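Local coordinates for putative Lipoprotein (Shewanella oneidensis, PDB 3U24), which is of unknown function but binds zinc and calcium ions and belongs to a family grouped with zinc metallopeptidases, consistent with a metal-dependent hydrolase, at residues A[48-53]-A[131-136]; A[35-38]-A[42-45]. One frame throughout, in Å; residues are numbered along the deposited sequence.

Interaction 1. Residues A[48-53]-A[131-136]; sequences GKHVND and INENFA. With ZN (zinc ion), chain B.
A surface zinc site, built from one histidine and one glutamate, bridges the loops 48-53 and 131-136 and is the meeting point of H50 and E133. H50 NE2 binds the ion at 2.2 Å and E133 OE2 at 2.1 Å, the two side chains arriving from opposite directions. E133 OE2 lies in the plane of the imidazole, at its edge, yet the carboxylate as a whole is turned 59° from the ring. The glutamate is monodentate: its OE1 stays 2.9 Å from the zinc and instead accepts a hydrogen bond from water 1, which is modelled on the metal. These two protein ligands are firm. Water completes the shell, but waters 1 and 3 sit too close together for both to be full ligands, so a count of five is doubtful. H50 NE2 and E133 OE1, 3.5 Å apart, have no hydrogen to share, and the loops are joined through the metal.

Behind the imidazole, D53 acts as a second-shell partner. H50 ND1 donates to D53 OD2 over 2.5 Å, nearly straight at 166°, in the ring plane and onto the syn lone pair of the carboxylate. This bond should limit ring rotation and help keep NE2 aimed at the zinc; the carboxylate probably also makes the imidazole a stronger donor to the metal. Histidine suits a position that must give a hydrogen on one side and a lone pair on the other. Glutamate suits its own because, extended beyond CG (chi2 -169°), it has the length to reach the ion from the type I turn 133-136, where E133 CB rests over one face of the F135 ring. This is a water-rich, two-residue His/Glu surface zinc site with a His-carboxylate second shell.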
loop_
_atom_site.group_PDB
_atom_site.type_symbol
_atom_site.label_atom_id
_atom_site.label_comp_id
_atom_site.label_asym_id
_atom_site.label_seq_id
_atom_site.Cartn_x
_atom_site.Cartn_y
_atom_site.Cartn_z
ATOM N N GLY A 48 6.729 -7.489 13.601
ATOM C CA GLY A 48 6.545 -7.126 14.993
ATOM C C GLY A 48 6.916 -8.256 15.913
ATOM O O GLY A 48 6.608 -8.197 17.112
ATOM N N LYS A 49 7.578 -9.292 15.399
ATOM C CA LYS A 49 8.033 -10.367 16.277
ATOM C C LYS A 49 9.554 -10.492 16.214
ATOM O O LYS A 49 10.148 -10.766 15.155
ATOM C CB LYS A 49 7.365 -11.704 15.933
ATOM C CG LYS A 49 7.417 -12.692 17.094
ATOM C CD LYS A 49 6.985 -14.091 16.719
ATOM C CE LYS A 49 7.275 -15.079 17.850
ATOM N NZ LYS A 49 6.774 -14.590 19.158
ATOM N N HIS A 50 10.167 -10.326 17.380
ATOM C CA HIS A 50 11.620 -10.225 17.528
ATOM C C HIS A 50 12.197 -11.576 17.786
ATOM O O HIS A 50 12.568 -11.867 18.893
ATOM C CB HIS A 50 11.962 -9.248 18.682
ATOM C CG HIS A 50 11.516 -7.841 18.398
ATOM N ND1 HIS A 50 12.333 -6.917 17.864
ATOM C CD2 HIS A 50 10.257 -7.246 18.484
ATOM C CE1 HIS A 50 11.646 -5.781 17.636
ATOM N NE2 HIS A 50 10.380 -5.984 18.004
ATOM N N VAL A 51 12.282 -12.414 16.767
ATOM C CA VAL A 51 12.759 -13.778 16.948
ATOM C C VAL A 51 14.288 -13.814 17.008
ATOM O O VAL A 51 14.845 -14.595 17.784
ATOM C CB VAL A 51 12.287 -14.712 15.826
ATOM C CG1 VAL A 51 10.811 -14.560 15.603
ATOM C CG2 VAL A 51 12.968 -14.337 14.552
ATOM N N ASN A 52 14.973 -12.994 16.203
ATOM C CA ASN A 52 16.436 -12.968 16.242
ATOM C C ASN A 52 16.955 -11.705 15.577
ATOM O O ASN A 52 17.449 -11.721 14.456
ATOM C CB ASN A 52 16.985 -14.257 15.591
ATOM C CG ASN A 52 18.464 -14.500 15.864
ATOM O OD1 ASN A 52 18.986 -15.517 15.451
ATOM N ND2 ASN A 52 19.147 -13.554 16.485
ATOM N N ASP A 53 16.837 -10.592 16.286
ATOM C CA ASP A 53 17.194 -9.306 15.741
ATOM C C ASP A 53 18.702 -9.191 15.493
ATOM O O ASP A 53 19.145 -8.392 14.679
ATOM C CB ASP A 53 16.766 -8.197 16.683
ATOM C CG ASP A 53 15.251 -8.063 16.818
ATOM O OD1 ASP A 53 14.481 -8.687 16.040
ATOM O OD2 ASP A 53 14.829 -7.294 17.731
ATOM N N ILE A 131 16.205 -0.005 16.528
ATOM C CA ILE A 131 16.648 1.147 17.299
ATOM C C ILE A 131 15.488 2.058 17.706
ATOM O O ILE A 131 15.425 2.545 18.839
ATOM C CB ILE A 131 17.685 1.972 16.479
ATOM C CG1 ILE A 131 18.979 1.150 16.270
ATOM C CG2 ILE A 131 18.018 3.314 17.172
ATOM C CD1 ILE A 131 19.896 1.683 15.160
ATOM N N ASN A 132 14.558 2.250 16.789
ATOM C CA ASN A 132 13.516 3.233 16.967
ATOM C C ASN A 132 12.336 2.825 17.872
ATOM O O ASN A 132 11.444 3.623 18.055
ATOM C CB ASN A 132 13.053 3.760 15.601
ATOM C CG ASN A 132 14.152 4.515 14.869
ATOM O OD1 ASN A 132 15.150 4.906 15.451
ATOM N ND2 ASN A 132 13.963 4.732 13.591
ATOM N N GLU A 133 12.380 1.654 18.492
ATOM C CA GLU A 133 11.484 1.298 19.615
ATOM C C GLU A 133 11.999 1.804 20.956
ATOM O O GLU A 133 12.671 1.076 21.753
ATOM C CB GLU A 133 11.305 -0.177 19.710
ATOM C CG GLU A 133 10.775 -0.698 18.431
ATOM C CD GLU A 133 10.324 -2.116 18.545
ATOM O OE1 GLU A 133 10.821 -2.861 19.425
ATOM O OE2 GLU A 133 9.457 -2.465 17.708
ATOM N N ASN A 134 11.642 3.056 21.220
ATOM C CA ASN A 134 12.131 3.734 22.401
ATOM C C ASN A 134 11.490 3.208 23.696
ATOM O O ASN A 134 11.928 3.569 24.790
ATOM C CB ASN A 134 12.041 5.271 22.229
ATOM C CG ASN A 134 10.605 5.781 22.108
ATOM O OD1 ASN A 134 9.632 5.002 22.202
ATOM N ND2 ASN A 134 10.462 7.110 21.902
ATOM N N PHE A 135 10.495 2.322 23.565
ATOM C CA PHE A 135 9.932 1.630 24.706
ATOM C C PHE A 135 10.638 0.296 25.035
ATOM O O PHE A 135 10.512 -0.199 26.168
ATOM C CB PHE A 135 8.411 1.413 24.518
ATOM C CG PHE A 135 8.081 0.630 23.290
ATOM C CD1 PHE A 135 8.208 -0.761 23.291
ATOM C CD2 PHE A 135 7.763 1.279 22.107
ATOM C CE1 PHE A 135 7.968 -1.495 22.139
ATOM C CE2 PHE A 135 7.529 0.546 20.957
ATOM C CZ PHE A 135 7.617 -0.846 20.980
ATOM N N ALA A 136 11.364 -0.298 24.082
ATOM C CA ALA A 136 12.012 -1.604 24.342
ATOM C C ALA A 136 13.323 -1.384 25.109
ATOM O O ALA A 136 13.989 -0.365 24.940
ATOM C CB ALA A 136 12.231 -2.357 23.036
HETATM ZN ZN ZN B . 8.817 -4.475 18.069
HETATM O O HOH W 1 9.064 -4.971 20.271
HETATM O O HOH W 2 9.082 -4.139 16.170
HETATM O O HOH W 3 7.054 -5.401 19.519
#

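Interaction 2. Residues A[35-38]-A[42-45]; sequences DLWQ and TWAL. With ZN (zinc ion), chain H; EDO (1,2-ethanediol), chain X.
W37 lays one face of its indole over A44, and this buried face is the tight part of the contact. A44 CB comes to 3.5 Å from W37 CD2, while A44 CA makes a CH-pi contact 3.7 Å from the centroid of the six-membered ring. Alanine suits the spot because its single methyl lets the helices approach this closely. These are two consecutive helices joined by a very short turn and packed against each other: helix 25-39 ends, S40 alone intervenes, its OG bonded to W43 N, and helix 41-47 starts at P41. W37 also bonds Y369 through NE1, and an alanine here would probably open a gap over A44 and leave the Y369 hydroxyl without that partner. The looser side is W43, partly exposed at the margin. It meets W37 obliquely, planes 57° apart, with W37 CZ3 3.7 Å from W43 CG over the W43 face. L36 points CD2 at the W43 six-membered ring, almost along the normal, 4.2 Å from its centroid. Q38, exposed, turns its CB away from helix 41-47. D35 belongs to a separate site beside the contact: OD1 binds a second zinc at 2.3 Å, and OD2 bonds Q74.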
loop_
_atom_site.group_PDB
_atom_site.type_symbol
_atom_site.label_atom_id
_atom_site.label_comp_id
_atom_site.label_asym_id
_atom_site.label_seq_id
_atom_site.Cartn_x
_atom_site.Cartn_y
_atom_site.Cartn_z
ATOM N N ASP A 35 8.189 -21.378 11.003
ATOM C CA ASP A 35 9.228 -21.702 10.073
ATOM C C ASP A 35 9.588 -20.524 9.209
ATOM O O ASP A 35 10.737 -20.381 8.862
ATOM C CB ASP A 35 8.822 -22.867 9.174
ATOM C CG ASP A 35 8.729 -24.167 9.938
ATOM O OD1 ASP A 35 9.298 -24.202 11.042
ATOM O OD2 ASP A 35 8.086 -25.144 9.455
ATOM N N LEU A 36 8.616 -19.690 8.857
ATOM C CA LEU A 36 8.897 -18.527 8.038
ATOM C C LEU A 36 9.819 -17.610 8.806
ATOM O O LEU A 36 10.755 -17.113 8.240
ATOM C CB LEU A 36 7.628 -17.791 7.615
ATOM C CG LEU A 36 7.803 -16.658 6.618
ATOM C CD1 LEU A 36 8.410 -17.145 5.317
ATOM C CD2 LEU A 36 6.469 -15.920 6.425
ATOM N N TRP A 37 9.582 -17.438 10.099
ATOM C CA TRP A 37 10.412 -16.566 10.901
ATOM C C TRP A 37 11.816 -17.088 11.176
ATOM O O TRP A 37 12.758 -16.288 11.322
ATOM C CB TRP A 37 9.742 -16.241 12.208
ATOM C CG TRP A 37 8.444 -15.481 12.143
ATOM C CD1 TRP A 37 7.515 -15.402 13.153
ATOM C CD2 TRP A 37 7.894 -14.670 11.049
ATOM N NE1 TRP A 37 6.480 -14.607 12.786
ATOM C CE2 TRP A 37 6.640 -14.141 11.540
ATOM C CE3 TRP A 37 8.309 -14.325 9.767
ATOM C CZ2 TRP A 37 5.822 -13.339 10.767
ATOM C CZ3 TRP A 37 7.478 -13.493 8.987
ATOM C CH2 TRP A 37 6.265 -13.017 9.481
ATOM N N GLN A 38 11.968 -18.396 11.215
ATOM C CA GLN A 38 13.274 -19.043 11.314
ATOM C C GLN A 38 14.080 -18.851 10.038
ATOM O O GLN A 38 15.272 -18.697 10.109
ATOM C CB GLN A 38 13.080 -20.538 11.621
ATOM C CG GLN A 38 14.310 -21.427 11.524
ATOM C CD GLN A 38 14.027 -22.859 12.044
ATOM O OE1 GLN A 38 13.682 -23.771 11.263
ATOM N NE2 GLN A 38 14.127 -23.048 13.376
ATOM N N THR A 42 14.339 -11.158 9.822
ATOM C CA THR A 42 14.060 -9.748 9.509
ATOM C C THR A 42 12.579 -9.530 9.125
ATOM O O THR A 42 11.918 -8.579 9.588
ATOM C CB THR A 42 15.004 -9.237 8.426
ATOM O OG1 THR A 42 16.332 -9.358 8.936
ATOM C CG2 THR A 42 14.714 -7.762 8.025
ATOM N N TRP A 43 12.034 -10.438 8.330
ATOM C CA TRP A 43 10.611 -10.407 8.040
ATOM C C TRP A 43 9.812 -10.474 9.331
ATOM O O TRP A 43 8.820 -9.749 9.524
ATOM C CB TRP A 43 10.291 -11.573 7.157
ATOM C CG TRP A 43 9.021 -11.463 6.351
ATOM C CD1 TRP A 43 7.892 -10.651 6.570
ATOM C CD2 TRP A 43 8.686 -12.279 5.178
ATOM N NE1 TRP A 43 6.918 -10.887 5.606
ATOM C CE2 TRP A 43 7.344 -11.864 4.743
ATOM C CE3 TRP A 43 9.343 -13.280 4.476
ATOM C CZ2 TRP A 43 6.729 -12.436 3.642
ATOM C CZ3 TRP A 43 8.713 -13.837 3.358
ATOM C CH2 TRP A 43 7.436 -13.423 2.957
ATOM N N ALA A 44 10.258 -11.314 10.256
ATOM C CA ALA A 44 9.598 -11.410 11.544
ATOM C C ALA A 44 9.642 -10.039 12.267
ATOM O O ALA A 44 8.630 -9.545 12.788
ATOM C CB ALA A 44 10.257 -12.480 12.398
ATOM N N LEU A 45 10.836 -9.458 12.302
ATOM C CA LEU A 45 11.075 -8.157 12.900
ATOM C C LEU A 45 10.127 -7.107 12.320
ATOM O O LEU A 45 9.469 -6.436 13.061
ATOM C CB LEU A 45 12.550 -7.729 12.644
ATOM C CG LEU A 45 13.005 -6.319 13.011
ATOM C CD1 LEU A 45 12.742 -6.030 14.492
ATOM C CD2 LEU A 45 14.496 -6.155 12.623
HETATM ZN ZN ZN H . 9.575 -26.011 12.421
HETATM C C1 EDO X . 17.790 -17.521 12.952
HETATM O O1 EDO X . 18.079 -18.332 11.816
HETATM C C2 EDO X . 16.324 -17.683 13.306
HETATM O O2 EDO X . 16.237 -18.019 14.698
HETATM O O HOH W 4 8.173 -27.798 11.259
HETATM O O HOH W 5 7.375 -25.465 12.984
#

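Interaction 2 is a buried, apolar contact in which the end of helix 25-39 packs on helix 41-47; interaction 1 lies at the surface, where two loops 78 residues apart in sequence share a metal ion and waters. They are neighbours in series, their centres 13 Å apart, and helix 41-47 runs directly into the loop 48-53. A44, whose side chain serves interaction 2, probably also accepts a hydrogen bond through its O from K49 N (2.8 Å). L45, on the same helix, packs against H50 and D53, so helix 41-47 contacts the zinc-binding ring directly. Dispersion and CH-pi contacts hold interaction 2, metal coordination interaction 1.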